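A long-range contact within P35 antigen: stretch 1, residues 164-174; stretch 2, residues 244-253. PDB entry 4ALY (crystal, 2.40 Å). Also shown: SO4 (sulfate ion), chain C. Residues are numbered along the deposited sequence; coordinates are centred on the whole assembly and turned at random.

Stretch 1 (164-174) GLVKETLINRG
Stretch 2, residues 244-253: LNDTLRSKNS

Residues at least 78 apart in sequence touch where these two segments pack side by side. Residues 164-174 form one helix, with phi/psi near -60/-45 at first and a wider pi-type turn over 168-174, where Arg-173 N reaches Glu-168 O (3.2 Å) and Gly-174 N reaches Thr-169 O (3.2 Å). Stretch 2 begins as a helix and goes over to a turn by Lys-251 and Asn-252. The helices run in broadly the same direction, crossing at 31° with axes 10.9 Å apart at closest. The two stretches together bury 404 Å². The register is set by Leu-165 CA to Arg-249 CA, 7.7 Å, and Thr-169 CA to Asn-252 CA, 7.2 Å.

Leu-244 (chi1 t, chi2 p) is buried but out of reach of stretch 1. Asn-245 (chi1 t, chi2 67°) points sideways, yet its amide comes nearer: OD1 lies 3.6 Å from Leu-165 CD2, while ND2 donates to sulfate O4 at 3.1 Å. Asp-246 points away, and Thr-247 is out of reach.

Leu-248 (t, p) is the apolar centre of stretch 2. Pointing toward stretch 1, its CD2 lies 3.8 Å from Leu-165 CG, 4.3 Å from Val-166 CG2 and 3.9 Å from Thr-169 OG1. Leu-165, also t, p, points back at it, so branched aliphatic chains fill the space between the helices. Thr-169 (m) suits this setting because its hydroxyl is satisfied within its own helix, OG1 donating to Leu-165 O at 2.5 Å.

Arg-249 starts sideways (chi1 -149°, chi2 -25°, chi3 105°), but its guanidinium comes nearer. Leu-165 CD1 lies over one face, 3.4 Å from NH2, leaving the edge for polar partners: Glu-168 OE2 forms a long salt bridge with NH2 at 3.9 Å. NE donates to Asn-252 O at 3.0 Å, tying the side chain to the turn that follows. Arg-249 NH1 and sulfate S are modelled only 2.8 Å apart, too close for a normal non-bonded contact.

After Ser-250 (chi1 p), Lys-251 adopts -101/0, and its side-chain end leads away. Its O lies 3.1 Å from Arg-173 NH2, at too poor an angle for a hydrogen bond.

Asn-252, at -142/75, turns its side chain (chi1 m, chi2 -79°) toward stretch 1. Its amide suits the place by serving both segments: ND2 donates to Leu-248 O at 2.9 Å, while OD1 accepts from Arg-173 NE at 3.1 Å and Arg-173 NH2 at 2.8 Å. Arg-173 (chi1 t, chi2 136°, chi3 p) thus presents the edge of its guanidinium. Ser-253 (p) points away and N-caps the next helix.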

# COMPACT_ATOMS: atom_id res chain seq x y z
N GLY A 164 -11.72 7.37 11.60
CA GLY A 164 -10.30 7.15 11.93
C GLY A 164 -9.82 5.83 11.39
O GLY A 164 -8.75 5.73 10.73
N LEU A 165 -10.63 4.78 11.62
CA LEU A 165 -10.21 3.46 11.18
C LEU A 165 -10.09 3.32 9.63
O LEU A 165 -9.15 2.65 9.13
CB LEU A 165 -11.13 2.44 11.75
CG LEU A 165 -10.82 1.02 11.38
CD1 LEU A 165 -9.44 0.59 11.90
CD2 LEU A 165 -11.94 0.20 12.02
N VAL A 166 -10.98 4.04 8.91
CA VAL A 166 -10.94 4.19 7.44
C VAL A 166 -9.65 4.74 6.91
O VAL A 166 -8.99 4.12 6.09
CB VAL A 166 -12.14 4.99 6.91
CG1 VAL A 166 -11.95 5.30 5.43
CG2 VAL A 166 -13.42 4.20 7.17
N LYS A 167 -9.28 5.90 7.44
CA LYS A 167 -8.01 6.52 7.18
C LYS A 167 -6.85 5.53 7.51
O LYS A 167 -6.08 5.16 6.62
CB LYS A 167 -7.95 7.83 8.00
CG LYS A 167 -6.72 8.66 7.81
CD LYS A 167 -5.64 8.23 8.77
CE LYS A 167 -4.35 8.97 8.46
NZ LYS A 167 -3.21 8.15 8.98
N GLU A 168 -6.79 5.04 8.76
CA GLU A 168 -5.71 4.14 9.22
C GLU A 168 -5.58 3.00 8.16
O GLU A 168 -4.50 2.74 7.59
CB GLU A 168 -6.13 3.57 10.59
CG GLU A 168 -5.17 3.36 11.78
CD GLU A 168 -5.91 3.39 13.16
OE1 GLU A 168 -6.34 4.52 13.59
OE2 GLU A 168 -6.09 2.32 13.85
N THR A 169 -6.69 2.35 7.88
CA THR A 169 -6.73 1.24 6.93
C THR A 169 -6.15 1.60 5.54
O THR A 169 -5.35 0.86 5.00
CB THR A 169 -8.18 0.78 6.80
OG1 THR A 169 -8.67 0.39 8.10
CG2 THR A 169 -8.30 -0.31 5.79
N LEU A 170 -6.51 2.78 5.02
CA LEU A 170 -6.17 3.11 3.66
C LEU A 170 -4.73 3.61 3.61
O LEU A 170 -3.96 3.33 2.68
CB LEU A 170 -7.17 4.17 3.13
CG LEU A 170 -8.59 3.74 2.70
CD1 LEU A 170 -9.38 4.95 2.17
CD2 LEU A 170 -8.55 2.63 1.64
N ILE A 171 -4.36 4.35 4.63
CA ILE A 171 -3.09 5.03 4.60
C ILE A 171 -1.97 4.24 5.27
O ILE A 171 -0.90 4.06 4.70
CB ILE A 171 -3.26 6.43 5.19
CG1 ILE A 171 -4.22 7.17 4.23
CG2 ILE A 171 -1.88 7.09 5.41
CD1 ILE A 171 -4.45 8.63 4.56
N ASN A 172 -2.23 3.75 6.46
CA ASN A 172 -1.18 3.14 7.25
C ASN A 172 -1.03 1.70 6.85
O ASN A 172 0.07 1.17 7.02
CB ASN A 172 -1.51 3.22 8.73
CG ASN A 172 -1.58 4.66 9.23
OD1 ASN A 172 -0.79 5.02 10.04
ND2 ASN A 172 -2.50 5.48 8.72
N ARG A 173 -2.11 1.10 6.29
CA ARG A 173 -2.00 -0.20 5.68
C ARG A 173 -1.74 -0.15 4.14
O ARG A 173 -0.61 -0.39 3.72
CB ARG A 173 -3.07 -1.26 6.14
CG ARG A 173 -3.01 -2.50 5.28
CD ARG A 173 -3.07 -3.94 5.83
NE ARG A 173 -4.41 -4.35 6.19
CZ ARG A 173 -4.91 -5.57 6.03
NH1 ARG A 173 -4.22 -6.56 5.48
NH2 ARG A 173 -6.15 -5.79 6.44
N GLY A 174 -2.73 0.17 3.31
CA GLY A 174 -2.59 -0.01 1.85
C GLY A 174 -1.58 0.93 1.24
O GLY A 174 -0.61 0.48 0.55
N LEU A 244 -20.80 -2.80 10.46
CA LEU A 244 -19.87 -2.61 9.36
C LEU A 244 -18.51 -2.27 9.97
O LEU A 244 -17.50 -2.91 9.63
CB LEU A 244 -20.35 -1.59 8.32
CG LEU A 244 -19.34 -1.37 7.18
CD1 LEU A 244 -18.96 -2.72 6.49
CD2 LEU A 244 -19.74 -0.30 6.14
N ASN A 245 -18.50 -1.30 10.90
CA ASN A 245 -17.28 -0.98 11.64
C ASN A 245 -16.60 -2.22 12.29
O ASN A 245 -15.39 -2.38 12.17
CB ASN A 245 -17.55 0.09 12.70
CG ASN A 245 -16.30 0.43 13.47
OD1 ASN A 245 -15.36 0.99 12.92
ND2 ASN A 245 -16.26 0.04 14.77
N ASP A 246 -17.35 -3.09 12.94
CA ASP A 246 -16.73 -4.28 13.53
C ASP A 246 -16.11 -5.19 12.52
O ASP A 246 -15.08 -5.80 12.79
CB ASP A 246 -17.70 -5.11 14.36
CG ASP A 246 -18.20 -4.35 15.56
OD1 ASP A 246 -17.44 -3.47 16.10
OD2 ASP A 246 -19.38 -4.59 15.93
N THR A 247 -16.73 -5.32 11.36
CA THR A 247 -16.10 -6.18 10.40
C THR A 247 -14.82 -5.66 9.78
O THR A 247 -13.87 -6.42 9.63
CB THR A 247 -17.06 -6.92 9.47
OG1 THR A 247 -16.55 -6.89 8.13
CG2 THR A 247 -18.40 -6.42 9.59
N LEU A 248 -14.74 -4.37 9.53
CA LEU A 248 -13.47 -3.75 9.15
C LEU A 248 -12.34 -3.97 10.20
O LEU A 248 -11.20 -4.32 9.84
CB LEU A 248 -13.68 -2.25 8.85
CG LEU A 248 -12.41 -1.47 8.34
CD1 LEU A 248 -11.80 -2.18 7.10
CD2 LEU A 248 -12.60 0.04 8.13
N ARG A 249 -12.67 -3.73 11.48
CA ARG A 249 -11.81 -3.95 12.67
C ARG A 249 -11.30 -5.38 12.76
O ARG A 249 -10.16 -5.61 13.07
CB ARG A 249 -12.67 -3.72 13.92
CG ARG A 249 -12.03 -3.17 15.20
CD ARG A 249 -10.57 -3.44 15.37
NE ARG A 249 -9.61 -2.31 15.14
CZ ARG A 249 -9.81 -1.02 15.38
NH1 ARG A 249 -10.95 -0.58 15.85
NH2 ARG A 249 -8.85 -0.15 15.16
N SER A 250 -12.12 -6.37 12.45
CA SER A 250 -11.64 -7.73 12.61
C SER A 250 -10.37 -8.08 11.79
O SER A 250 -9.57 -8.94 12.19
CB SER A 250 -12.79 -8.74 12.39
OG SER A 250 -13.37 -8.59 11.13
N LYS A 251 -10.19 -7.39 10.66
CA LYS A 251 -9.04 -7.61 9.78
C LYS A 251 -7.99 -6.55 10.01
O LYS A 251 -6.94 -6.53 9.34
CB LYS A 251 -9.48 -7.60 8.32
CG LYS A 251 -10.59 -8.60 8.03
CD LYS A 251 -11.68 -7.94 7.18
CE LYS A 251 -12.84 -8.89 6.85
NZ LYS A 251 -12.43 -10.29 6.58
N ASN A 252 -8.26 -5.62 10.90
CA ASN A 252 -7.30 -4.56 11.08
C ASN A 252 -7.23 -4.23 12.58
O ASN A 252 -7.78 -3.23 13.01
CB ASN A 252 -7.71 -3.31 10.26
CG ASN A 252 -7.73 -3.56 8.73
OD1 ASN A 252 -6.69 -3.56 8.08
ND2 ASN A 252 -8.92 -3.75 8.17
N SER A 253 -6.57 -5.09 13.38
CA SER A 253 -6.55 -4.86 14.86
C SER A 253 -5.51 -3.82 15.06
O SER A 253 -4.78 -3.54 14.13
CB SER A 253 -6.29 -6.14 15.68
OG SER A 253 -4.97 -6.59 15.52
S SO4 C . -13.18 0.53 17.23
O1 SO4 C . -12.18 1.37 16.58
O2 SO4 C . -12.67 0.47 18.60
O3 SO4 C . -13.30 -0.86 16.72
O4 SO4 C . -14.49 1.23 17.07